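Local coordinates for protein putative carbohydrate-active enzyme (Uncultured organism, PDB 5WH8) that probably hydrolyses O-glycosyl bonds of cellulose-type polysaccharides through its family 5 glycoside hydrolase domain, one part of a longer multi-modular protein, at residues A[187-199]-A[219-233]. Numbering follows the deposited sequence.
Sequences WSQDVDLAAQDPL and LRDKAQVAINKGLAL. With EDO (1,2-ethanediol), chain C; EDO (1,2-ethanediol), chain N.
V191, A195 and L231 form the apolar centre of a contact of the short helix 191-194 and the turn after it with helix 217-228 and the chain leading into strand 233-239, on the outside of the TIM barrel, flanked by a salt-bridge network. V191 puts CG2 over the helix backbone, 3.7 Å from A223 CA, while its CG1 meets L233 CD2 tip to tip. A195 CB lies 3.8 Å from L231 CD1, and P198 touches the other methyl of L231.

K222 bridges two acids. Its chain is bent at chi3 and chi4, which brings NZ to 2.8 Å from both D190 OD1 and D192 OD1. NZ meets D190 OD1 on the anti side, 32° out of the carboxylate plane, and D192 OD1 on the syn side, closer to the plane (19°). D190 OD2 is hydrogen-bonded to T186 OG1. Q196 NE2 donates a hydrogen bond to D192 O (3.0 Å), and the side chain lies across the K229 chain.

A Schellman motif with G230 at C-prime ends the longer helix. L231 also touches Y206 of strand 204-211, and A194 meets W157 of helix 157-172. A223, pointing away from 187-199, packs on W260 of helix 251-263, and L219 touches W257 of that helix as well as F210 of strand 204-211.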
ATOM      1  N   TRP A 187       1.901   9.077  12.054  1.00  9.31           N
ATOM      2  CA  TRP A 187       1.555   7.760  11.521  1.00  9.70           C
ATOM      3  C   TRP A 187       0.603   7.880  10.334  1.00  9.21           C
ATOM      4  O   TRP A 187      -0.402   7.156  10.226  1.00  9.52           O
ATOM      5  CB  TRP A 187       0.949   6.848  12.601  1.00 10.69           C
ATOM      6  CG  TRP A 187       1.893   6.524  13.751  1.00 12.15           C
ATOM      7  CD1 TRP A 187       2.856   5.542  13.781  1.00 13.17           C
ATOM      8  CD2 TRP A 187       1.978   7.199  15.008  1.00 11.57           C
ATOM      9  NE1 TRP A 187       3.514   5.560  14.992  1.00 15.12           N
ATOM     10  CE2 TRP A 187       2.989   6.559  15.764  1.00 15.12           C
ATOM     11  CE3 TRP A 187       1.273   8.256  15.585  1.00 16.59           C
ATOM     12  CZ2 TRP A 187       3.329   6.964  17.046  1.00 17.42           C
ATOM     13  CZ3 TRP A 187       1.619   8.654  16.869  1.00 22.37           C
ATOM     14  CH2 TRP A 187       2.630   7.994  17.586  1.00 20.40           C
ATOM     15  N   SER A 188       0.980   8.779   9.423  1.00  9.34           N
ATOM     16  CA  SER A 188       0.216   9.081   8.198  1.00  8.93           C
ATOM     17  C   SER A 188      -1.236   9.449   8.520  1.00 10.14           C
ATOM     18  O   SER A 188      -2.197   8.964   7.884  1.00  9.41           O
ATOM     19  CB  SER A 188       0.316   7.930   7.181  1.00 10.75           C
ATOM     20  OG  SER A 188       1.607   7.946   6.611  1.00 10.52           O
ATOM     21  N   GLN A 189      -1.375  10.385   9.466  1.00  9.02           N
ATOM     22  CA  GLN A 189      -2.657  11.038   9.748  1.00  8.03           C
ATOM     23  C   GLN A 189      -2.720  12.465   9.222  1.00 11.06           C
ATOM     24  O   GLN A 189      -3.792  12.919   8.826  1.00 11.03           O
ATOM     25  CB  GLN A 189      -2.945  11.039  11.253  1.00 11.55           C
ATOM     26  CG  GLN A 189      -3.197   9.627  11.805  1.00 10.81           C
ATOM     27  CD  GLN A 189      -3.223   9.560  13.322  1.00 15.65           C
ATOM     28  OE1 GLN A 189      -3.480  10.557  13.999  1.00 18.97           O
ATOM     29  NE2 GLN A 189      -2.907   8.397  13.859  1.00 17.29           N
ATOM     30  N   ASP A 190      -1.591  13.168   9.226  1.00 12.31           N
ATOM     31  CA  ASP A 190      -1.606  14.638   9.058  1.00 11.25           C
ATOM     32  C   ASP A 190      -1.574  15.071   7.571  1.00 11.15           C
ATOM     33  O   ASP A 190      -0.764  15.904   7.139  1.00 11.95           O
ATOM     34  CB  ASP A 190      -0.446  15.270   9.845  1.00 11.74           C
ATOM     35  CG  ASP A 190      -0.612  15.137  11.364  1.00 14.39           C
ATOM     36  OD1 ASP A 190      -1.722  14.825  11.862  1.00 13.88           O
ATOM     37  OD2 ASP A 190       0.393  15.315  12.083  1.00 13.70           O
ATOM     38  N   VAL A 191      -2.490  14.513   6.800  1.00 12.37           N
ATOM     39  CA  VAL A 191      -2.633  14.878   5.408  1.00 10.53           C
ATOM     40  C   VAL A 191      -3.055  16.346   5.282  1.00 10.16           C
ATOM     41  O   VAL A 191      -2.704  16.990   4.296  1.00 12.33           O
ATOM     42  CB  VAL A 191      -3.646  13.926   4.682  1.00 12.27           C
ATOM     43  CG1 VAL A 191      -3.036  12.531   4.564  1.00 14.16           C
ATOM     44  CG2 VAL A 191      -4.986  13.849   5.410  1.00 12.30           C
ATOM     45  N   ASP A 192      -3.798  16.854   6.270  1.00 12.12           N
ATOM     46  CA  ASP A 192      -4.216  18.255   6.254  1.00 11.69           C
ATOM     47  C   ASP A 192      -3.040  19.203   6.412  1.00 12.61           C
ATOM     48  O   ASP A 192      -3.083  20.328   5.897  1.00 14.20           O
ATOM     49  CB  ASP A 192      -5.259  18.532   7.338  1.00 10.64           C
ATOM     50  CG  ASP A 192      -4.817  18.126   8.731  1.00 15.29           C
ATOM     51  OD1 ASP A 192      -4.266  17.023   8.918  1.00 12.96           O
ATOM     52  OD2 ASP A 192      -5.053  18.914   9.678  1.00 14.73           O
ATOM     53  N   LEU A 193      -1.997  18.769   7.115  1.00 13.12           N
ATOM     54  CA  LEU A 193      -0.800  19.593   7.254  1.00 12.20           C
ATOM     55  C   LEU A 193       0.071  19.526   6.003  1.00 13.77           C
ATOM     56  O   LEU A 193       0.655  20.521   5.599  1.00 14.15           O
ATOM     57  CB  LEU A 193      -0.006  19.167   8.488  1.00 14.72           C
ATOM     58  CG  LEU A 193      -0.774  19.228   9.805  1.00 16.03           C
ATOM     59  CD1 LEU A 193       0.117  18.877  10.989  1.00 16.16           C
ATOM     60  CD2 LEU A 193      -1.444  20.580   9.994  1.00 18.22           C
ATOM     61  N   ALA A 194       0.156  18.357   5.372  1.00 10.84           N
ATOM     62  CA  ALA A 194       0.827  18.268   4.092  1.00 10.10           C
ATOM     63  C   ALA A 194       0.176  19.197   3.050  1.00 14.16           C
ATOM     64  O   ALA A 194       0.863  19.789   2.204  1.00 14.35           O
ATOM     65  CB  ALA A 194       0.827  16.826   3.607  1.00 11.44           C
ATOM     66  N   ALA A 195      -1.139  19.320   3.134  1.00 11.72           N
ATOM     67  CA  ALA A 195      -1.915  20.131   2.186  1.00 12.39           C
ATOM     68  C   ALA A 195      -1.584  21.616   2.281  1.00 16.43           C
ATOM     69  O   ALA A 195      -1.922  22.374   1.364  1.00 17.62           O
ATOM     70  CB  ALA A 195      -3.376  19.934   2.417  1.00 13.26           C
ATOM     71  N   GLN A 196      -0.955  22.037   3.377  1.00 16.07           N
ATOM     72  CA  GLN A 196      -0.565  23.451   3.538  1.00 16.36           C
ATOM     73  C   GLN A 196       0.693  23.797   2.725  1.00 21.96           C
ATOM     74  O   GLN A 196       0.950  24.969   2.443  1.00 20.36           O
ATOM     75  CB  GLN A 196      -0.329  23.800   5.018  1.00 17.02           C
ATOM     76  CG  GLN A 196      -1.451  23.383   5.963  1.00 19.29           C
ATOM     77  CD  GLN A 196      -2.801  24.012   5.619  1.00 29.86           C
ATOM     78  OE1 GLN A 196      -2.902  25.221   5.399  1.00 32.45           O
ATOM     79  NE2 GLN A 196      -3.849  23.190   5.580  1.00 22.38           N
ATOM     80  N   ASP A 197       1.466  22.781   2.338  1.00 15.18           N
ATOM     81  CA  ASP A 197       2.717  22.978   1.618  1.00 18.12           C
ATOM     82  C   ASP A 197       3.029  21.727   0.806  1.00 14.74           C
ATOM     83  O   ASP A 197       3.973  21.019   1.110  1.00 14.42           O
ATOM     84  CB  ASP A 197       3.848  23.278   2.608  1.00 16.46           C
ATOM     85  CG  ASP A 197       5.149  23.703   1.932  1.00 21.59           C
ATOM     86  OD1 ASP A 197       5.146  24.107   0.746  1.00 22.92           O
ATOM     87  OD2 ASP A 197       6.192  23.648   2.614  1.00 27.10           O
ATOM     88  N   PRO A 198       2.221  21.441  -0.231  1.00 14.88           N
ATOM     89  CA  PRO A 198       2.399  20.168  -0.941  1.00 15.71           C
ATOM     90  C   PRO A 198       3.658  20.084  -1.786  1.00 16.31           C
ATOM     91  O   PRO A 198       4.270  21.105  -2.137  1.00 16.24           O
ATOM     92  CB  PRO A 198       1.150  20.070  -1.833  1.00 18.24           C
ATOM     93  CG  PRO A 198       0.570  21.416  -1.882  1.00 20.84           C
ATOM     94  CD  PRO A 198       1.030  22.181  -0.672  1.00 16.24           C
ATOM     95  N   LEU A 199       4.043  18.848  -2.097  1.00 15.44           N
ATOM     96  CA  LEU A 199       5.140  18.576  -3.036  1.00 14.48           C
ATOM     97  C   LEU A 199       4.836  19.118  -4.440  1.00 15.51           C
ATOM     98  O   LEU A 199       3.678  19.135  -4.868  1.00 16.17           O
ATOM     99  CB  LEU A 199       5.411  17.068  -3.115  1.00 15.35           C
ATOM    100  CG  LEU A 199       5.900  16.428  -1.825  1.00 17.21           C
ATOM    101  CD1 LEU A 199       5.673  14.908  -1.852  1.00 18.30           C
ATOM    102  CD2 LEU A 199       7.374  16.753  -1.667  1.00 18.33           C
ATOM    103  N   LEU A 219     -10.367  12.131  12.166  1.00 11.65           N
ATOM    104  CA  LEU A 219      -9.451  11.817  11.082  1.00  9.49           C
ATOM    105  C   LEU A 219     -10.101  11.964   9.705  1.00 10.42           C
ATOM    106  O   LEU A 219      -9.436  12.398   8.768  1.00 10.74           O
ATOM    107  CB  LEU A 219      -8.872  10.396  11.262  1.00  9.92           C
ATOM    108  CG  LEU A 219      -7.713  10.055  10.311  1.00 10.11           C
ATOM    109  CD1 LEU A 219      -6.564  11.078  10.365  1.00 12.12           C
ATOM    110  CD2 LEU A 219      -7.211   8.631  10.635  1.00 10.49           C
ATOM    111  N   ARG A 220     -11.380  11.597   9.568  1.00 11.07           N
ATOM    112  CA  ARG A 220     -12.104  11.841   8.312  1.00 10.68           C
ATOM    113  C   ARG A 220     -12.158  13.337   8.003  1.00 11.96           C
ATOM    114  O   ARG A 220     -12.011  13.745   6.851  1.00 10.90           O
ATOM    115  CB  ARG A 220     -13.523  11.243   8.357  1.00 11.56           C
ATOM    116  CG  ARG A 220     -13.517   9.702   8.290  1.00 12.22           C
ATOM    117  CD  ARG A 220     -14.898   9.101   8.143  1.00 11.85           C
ATOM    118  NE  ARG A 220     -15.712   9.226   9.352  1.00 12.20           N
ATOM    119  CZ  ARG A 220     -15.763   8.324  10.337  1.00 12.26           C
ATOM    120  NH1 ARG A 220     -15.005   7.229  10.301  1.00 11.89           N
ATOM    121  NH2 ARG A 220     -16.553   8.517  11.387  1.00 15.52           N
ATOM    122  N   ASP A 221     -12.335  14.162   9.033  1.00 10.85           N
ATOM    123  CA  ASP A 221     -12.389  15.614   8.826  1.00 10.06           C
ATOM    124  C   ASP A 221     -11.022  16.157   8.369  1.00 11.23           C
ATOM    125  O   ASP A 221     -10.933  17.000   7.472  1.00  9.99           O
ATOM    126  CB  ASP A 221     -12.802  16.355  10.107  1.00  8.39           C
ATOM    127  CG  ASP A 221     -14.270  16.201  10.465  1.00 12.66           C
ATOM    128  OD1 ASP A 221     -15.114  15.881   9.600  1.00 16.60           O
ATOM    129  OD2 ASP A 221     -14.586  16.414  11.661  1.00 14.81           O
ATOM    130  N   LYS A 222      -9.942  15.693   9.002  1.00  9.61           N
ATOM    131  CA  LYS A 222      -8.584  16.030   8.562  1.00  9.11           C
ATOM    132  C   LYS A 222      -8.359  15.641   7.098  1.00 10.55           C
ATOM    133  O   LYS A 222      -7.801  16.404   6.304  1.00 10.16           O
ATOM    134  CB  LYS A 222      -7.537  15.323   9.443  1.00  9.99           C
ATOM    135  CG  LYS A 222      -7.367  15.994  10.805  1.00 11.73           C
ATOM    136  CD  LYS A 222      -6.746  15.089  11.880  1.00 11.96           C
ATOM    137  CE  LYS A 222      -5.309  14.629  11.564  1.00 14.04           C
ATOM    138  NZ  LYS A 222      -4.327  15.741  11.461  1.00 13.92           N
ATOM    139  N   ALA A 223      -8.809  14.445   6.740  1.00  9.90           N
ATOM    140  CA  ALA A 223      -8.662  13.989   5.363  1.00  9.74           C
ATOM    141  C   ALA A 223      -9.461  14.881   4.419  1.00 11.30           C
ATOM    142  O   ALA A 223      -8.997  15.205   3.307  1.00 10.93           O
ATOM    143  CB  ALA A 223      -9.095  12.538   5.222  1.00 11.28           C
ATOM    144  N   GLN A 224     -10.657  15.303   4.847  1.00 10.97           N
ATOM    145  CA  GLN A 224     -11.482  16.160   3.984  1.00 10.86           C
ATOM    146  C   GLN A 224     -10.821  17.519   3.752  1.00 10.96           C
ATOM    147  O   GLN A 224     -10.965  18.090   2.656  1.00 11.07           O
ATOM    148  CB  GLN A 224     -12.893  16.358   4.561  1.00 10.65           C
ATOM    149  CG  GLN A 224     -13.871  16.995   3.572  1.00 11.89           C
ATOM    150  CD  GLN A 224     -14.130  16.085   2.410  1.00 14.64           C
ATOM    151  OE1 GLN A 224     -14.480  14.922   2.617  1.00 15.08           O
ATOM    152  NE2 GLN A 224     -13.929  16.579   1.187  1.00 13.08           N
ATOM    153  N   VAL A 225     -10.129  18.063   4.763  1.00 10.14           N
ATOM    154  CA  VAL A 225      -9.344  19.292   4.558  1.00  9.66           C
ATOM    155  C   VAL A 225      -8.328  19.083   3.424  1.00 10.63           C
ATOM    156  O   VAL A 225      -8.214  19.906   2.522  1.00 10.17           O
ATOM    157  CB  VAL A 225      -8.608  19.765   5.855  1.00 10.02           C
ATOM    158  CG1 VAL A 225      -7.654  20.941   5.543  1.00 13.68           C
ATOM    159  CG2 VAL A 225      -9.616  20.144   6.942  1.00 13.11           C
ATOM    160  N   ALA A 226      -7.600  17.966   3.454  1.00 11.54           N
ATOM    161  CA  ALA A 226      -6.625  17.683   2.402  1.00 11.61           C
ATOM    162  C   ALA A 226      -7.250  17.542   1.023  1.00 10.97           C
ATOM    163  O   ALA A 226      -6.717  18.052   0.035  1.00 11.17           O
ATOM    164  CB  ALA A 226      -5.832  16.408   2.739  1.00 11.69           C
ATOM    165  N   ILE A 227      -8.360  16.825   0.934  1.00  9.89           N
ATOM    166  CA  ILE A 227      -9.081  16.679  -0.315  1.00  8.06           C
ATOM    167  C   ILE A 227      -9.558  18.040  -0.846  1.00 11.10           C
ATOM    168  O   ILE A 227      -9.404  18.343  -2.031  1.00 13.59           O
ATOM    169  CB  ILE A 227     -10.281  15.733  -0.158  1.00 10.00           C
ATOM    170  CG1 ILE A 227      -9.797  14.315   0.188  1.00 12.58           C
ATOM    171  CG2 ILE A 227     -11.150  15.736  -1.460  1.00 12.73           C
ATOM    172  CD1 ILE A 227     -10.918  13.378   0.626  1.00 14.65           C
ATOM    173  N   ASN A 228     -10.108  18.863   0.038  1.00 10.87           N
ATOM    174  CA  ASN A 228     -10.603  20.170  -0.377  1.00 10.48           C
ATOM    175  C   ASN A 228      -9.488  21.087  -0.850  1.00 13.79           C
ATOM    176  O   ASN A 228      -9.713  21.963  -1.712  1.00 13.57           O
ATOM    177  CB  ASN A 228     -11.392  20.813   0.769  1.00 12.18           C
ATOM    178  CG  ASN A 228     -12.734  20.129   1.011  1.00 12.58           C
ATOM    179  OD1 ASN A 228     -13.274  19.418   0.141  1.00 14.23           O
ATOM    180  ND2 ASN A 228     -13.294  20.353   2.174  1.00 11.88           N
ATOM    181  N   LYS A 229      -8.281  20.878  -0.331  1.00 11.92           N
ATOM    182  CA  LYS A 229      -7.099  21.620  -0.762  1.00 11.82           C
ATOM    183  C   LYS A 229      -6.351  20.979  -1.958  1.00 14.95           C
ATOM    184  O   LYS A 229      -5.271  21.439  -2.337  1.00 18.19           O
ATOM    185  CB  LYS A 229      -6.149  21.789   0.419  1.00 15.83           C
ATOM    186  CG  LYS A 229      -6.748  22.716   1.492  1.00 19.86           C
ATOM    187  CD  LYS A 229      -5.769  23.037   2.596  1.00 30.58           C
ATOM    188  CE  LYS A 229      -4.633  23.935   2.110  1.00 38.64           C
ATOM    189  NZ  LYS A 229      -5.107  25.263   1.626  1.00 45.65           N
ATOM    190  N   GLY A 230      -6.924  19.916  -2.518  1.00 10.83           N
ATOM    191  CA  GLY A 230      -6.472  19.362  -3.784  1.00 12.94           C
ATOM    192  C   GLY A 230      -5.571  18.148  -3.754  1.00 15.42           C
ATOM    193  O   GLY A 230      -5.021  17.810  -4.809  1.00 13.95           O
ATOM    194  N   LEU A 231      -5.410  17.492  -2.600  1.00 13.38           N
ATOM    195  CA  LEU A 231      -4.555  16.286  -2.523  1.00 11.42           C
ATOM    196  C   LEU A 231      -5.329  15.000  -2.842  1.00 11.40           C
ATOM    197  O   LEU A 231      -6.492  14.842  -2.488  1.00 12.09           O
ATOM    198  CB  LEU A 231      -3.913  16.132  -1.138  1.00 11.66           C
ATOM    199  CG  LEU A 231      -3.061  17.279  -0.605  1.00 15.20           C
ATOM    200  CD1 LEU A 231      -2.189  16.827   0.529  1.00 13.49           C
ATOM    201  CD2 LEU A 231      -2.222  17.904  -1.697  1.00 19.02           C
ATOM    202  N   ALA A 232      -4.650  14.095  -3.535  1.00 11.17           N
ATOM    203  CA  ALA A 232      -5.159  12.754  -3.819  1.00 10.29           C
ATOM    204  C   ALA A 232      -4.669  11.833  -2.710  1.00  9.76           C
ATOM    205  O   ALA A 232      -3.458  11.753  -2.481  1.00 12.55           O
ATOM    206  CB  ALA A 232      -4.668  12.273  -5.175  1.00 11.66           C
ATOM    207  N   LEU A 233      -5.593  11.188  -2.013  1.00 10.00           N
ATOM    208  CA  LEU A 233      -5.264  10.355  -0.849  1.00 10.91           C
ATOM    209  C   LEU A 233      -5.344   8.873  -1.213  1.00  9.74           C
ATOM    210  O   LEU A 233      -6.181   8.466  -2.025  1.00 11.52           O
ATOM    211  CB  LEU A 233      -6.208  10.632   0.309  1.00  9.55           C
ATOM    212  CG  LEU A 233      -6.323  12.079   0.776  1.00 10.25           C
ATOM    213  CD1 LEU A 233      -7.244  12.111   1.987  1.00 12.57           C
ATOM    214  CD2 LEU A 233      -4.959  12.692   1.087  1.00 12.43           C
TER
HETATM  215  C1  EDO C 402      -2.747  16.215  -6.352  1.00 21.23           C
HETATM  216  O1  EDO C 402      -2.623  15.393  -7.520  1.00 25.33           O
HETATM  217  C2  EDO C 402      -1.656  15.830  -5.365  1.00 21.83           C
HETATM  218  O2  EDO C 402      -2.031  14.641  -4.656  1.00 13.37           O
HETATM  219  C1  EDO N 413      -9.010  10.581  15.800  1.00 35.43           C
HETATM  220  O1  EDO N 413     -10.050  10.184  14.876  1.00 24.34           O
HETATM  221  C2  EDO N 413      -7.597  10.527  15.222  1.00 20.68           C
HETATM  222  O2  EDO N 413      -7.153  11.800  14.736  1.00 40.35           O